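PDB 5LW0: basic helix-loop-helix, putative, expressed, which binds ADP-ribose through its macrodomain and is probably involved in DNA repair linked to ADP-ribosylation. Local coordinates for residues A[187-192]-A[220-225]. Residues are numbered along the deposited sequence; the frame is centred on the assembly and turned at random. Where two conformers were deposited one is given.
Sequences HIIHVL and TSLFEN. With PO4 (phosphate ion), chain D.
In the alpha/beta core of this macrodomain, strand 187-192 packs against the long C-terminal helix 208-230 through I189, V191 and L222. The helix segment 220-225 runs nearly antiparallel to the strand, at 165°, with the axes 9.0 Å apart. With CG anti to the backbone N (chi1 170°) and chi2 at 58°, L222 turns CD1 toward the strand. There this one methyl meets both strand residues: L222 CD1 lies 3.6 Å from I189 CG2, 3.8 Å from I189 CD1 and 3.8 Å from V191 CG2, the L222 and V191 side chains crossing at about a right angle. The longer branch of I189 reaches up to the helix, its CD1 coming 3.9 Å from L222 O and 4.2 Å from N225 CB; I189 also touches F226 and I229. The side chain of V191 is about 8 Å from the bound ADP-ribose. On the outer side of the helix, T220 OG1 is hydrogen-bonded at 2.7 Å to O2 of a phosphate ion, probably from the crystallisation liquor, and also to H216 O. The segments thus meet by van der Waals packing, mostly of methyls, without a hydrogen bond between them; directional bonds come instead from S168 OG, on the antiparallel strand 167-172, to N225 ND2 and S221 OG.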
# COMPACT_ATOMS: atom_id res chain seq x y z
N HIS A 187 9.33 -6.93 -4.35
CA HIS A 187 8.12 -7.53 -3.84
C HIS A 187 6.98 -6.58 -3.97
O HIS A 187 7.16 -5.37 -3.83
CB HIS A 187 8.26 -7.86 -2.31
CG HIS A 187 9.28 -8.90 -1.99
ND1 HIS A 187 10.63 -8.61 -1.91
CD2 HIS A 187 9.15 -10.20 -1.66
CE1 HIS A 187 11.29 -9.71 -1.62
NE2 HIS A 187 10.42 -10.67 -1.41
N ILE A 188 5.82 -7.14 -4.25
CA ILE A 188 4.57 -6.40 -4.23
C ILE A 188 3.66 -7.05 -3.21
O ILE A 188 3.53 -8.26 -3.19
CB ILE A 188 3.92 -6.44 -5.64
CG1 ILE A 188 4.83 -5.59 -6.61
CG2 ILE A 188 2.49 -5.95 -5.58
CD1 ILE A 188 4.47 -5.72 -8.01
N ILE A 189 3.05 -6.26 -2.37
CA ILE A 189 2.10 -6.77 -1.42
C ILE A 189 0.73 -6.31 -1.84
O ILE A 189 0.41 -5.14 -1.71
CB ILE A 189 2.43 -6.32 0.05
CG1 ILE A 189 3.86 -6.66 0.42
CG2 ILE A 189 1.41 -6.93 0.98
CD1 ILE A 189 4.32 -6.11 1.77
N HIS A 190 -0.12 -7.26 -2.30
CA HIS A 190 -1.48 -6.97 -2.63
C HIS A 190 -2.27 -6.85 -1.33
O HIS A 190 -2.25 -7.77 -0.52
CB HIS A 190 -2.08 -8.10 -3.44
CG HIS A 190 -1.39 -8.37 -4.74
ND1 HIS A 190 -1.37 -7.46 -5.77
CD2 HIS A 190 -0.78 -9.47 -5.20
CE1 HIS A 190 -0.76 -8.01 -6.82
NE2 HIS A 190 -0.37 -9.22 -6.49
N VAL A 191 -3.08 -5.80 -1.20
CA VAL A 191 -3.89 -5.54 -0.01
C VAL A 191 -5.33 -5.33 -0.44
O VAL A 191 -5.56 -4.60 -1.44
CB VAL A 191 -3.45 -4.25 0.66
CG1 VAL A 191 -4.21 -4.11 1.95
CG2 VAL A 191 -1.96 -4.24 0.90
N LEU A 192 -6.28 -5.93 0.24
CA LEU A 192 -7.71 -5.69 -0.08
C LEU A 192 -8.31 -4.89 1.07
O LEU A 192 -8.46 -5.40 2.19
CB LEU A 192 -8.47 -6.98 -0.27
CG LEU A 192 -9.96 -6.77 -0.68
CD1 LEU A 192 -10.06 -6.06 -1.99
CD2 LEU A 192 -10.66 -8.10 -0.70
N THR A 220 -2.58 -3.27 9.02
CA THR A 220 -1.72 -4.12 9.92
C THR A 220 -1.23 -5.33 9.19
O THR A 220 -0.04 -5.67 9.28
CB THR A 220 -2.47 -4.45 11.18
OG1 THR A 220 -2.70 -3.20 11.86
CG2 THR A 220 -1.60 -5.36 12.10
N SER A 221 -2.06 -5.91 8.31
CA SER A 221 -1.70 -7.06 7.56
C SER A 221 -0.55 -6.71 6.57
O SER A 221 0.44 -7.47 6.41
CB SER A 221 -2.92 -7.62 6.79
OG SER A 221 -2.53 -8.72 5.99
N LEU A 222 -0.72 -5.61 5.87
CA LEU A 222 0.29 -5.05 4.98
C LEU A 222 1.63 -4.89 5.70
O LEU A 222 2.66 -5.38 5.22
CB LEU A 222 -0.16 -3.74 4.43
CG LEU A 222 0.86 -2.91 3.68
CD1 LEU A 222 1.44 -3.68 2.48
CD2 LEU A 222 0.26 -1.59 3.29
N PHE A 223 1.61 -4.21 6.82
CA PHE A 223 2.84 -3.89 7.52
C PHE A 223 3.47 -5.10 8.08
O PHE A 223 4.70 -5.24 8.04
CB PHE A 223 2.61 -2.84 8.58
CG PHE A 223 2.14 -1.47 8.05
CD1 PHE A 223 2.42 -1.01 6.79
CD2 PHE A 223 1.34 -0.68 8.86
CE1 PHE A 223 2.00 0.21 6.37
CE2 PHE A 223 0.91 0.54 8.43
CZ PHE A 223 1.19 0.96 7.19
N GLU A 224 2.67 -6.05 8.55
CA GLU A 224 3.22 -7.33 9.06
C GLU A 224 3.83 -8.18 7.94
O GLU A 224 4.92 -8.80 8.13
CB GLU A 224 2.16 -8.13 9.82
CG GLU A 224 1.83 -7.58 11.18
CD GLU A 224 2.86 -7.95 12.24
OE1 GLU A 224 3.59 -8.95 12.07
OE2 GLU A 224 2.86 -7.27 13.25
N ASN A 225 3.20 -8.23 6.79
CA ASN A 225 3.81 -8.88 5.62
C ASN A 225 5.11 -8.23 5.22
O ASN A 225 6.03 -8.90 4.85
CB ASN A 225 2.81 -8.92 4.46
CG ASN A 225 2.04 -10.21 4.43
OD1 ASN A 225 2.64 -11.30 4.43
ND2 ASN A 225 0.74 -10.11 4.16
P PO4 D . -2.88 -2.45 15.49
O1 PO4 D . -2.88 -1.00 14.83
O2 PO4 D . -3.29 -3.47 14.44
O3 PO4 D . -3.82 -2.43 16.76
O4 PO4 D . -1.47 -2.79 15.96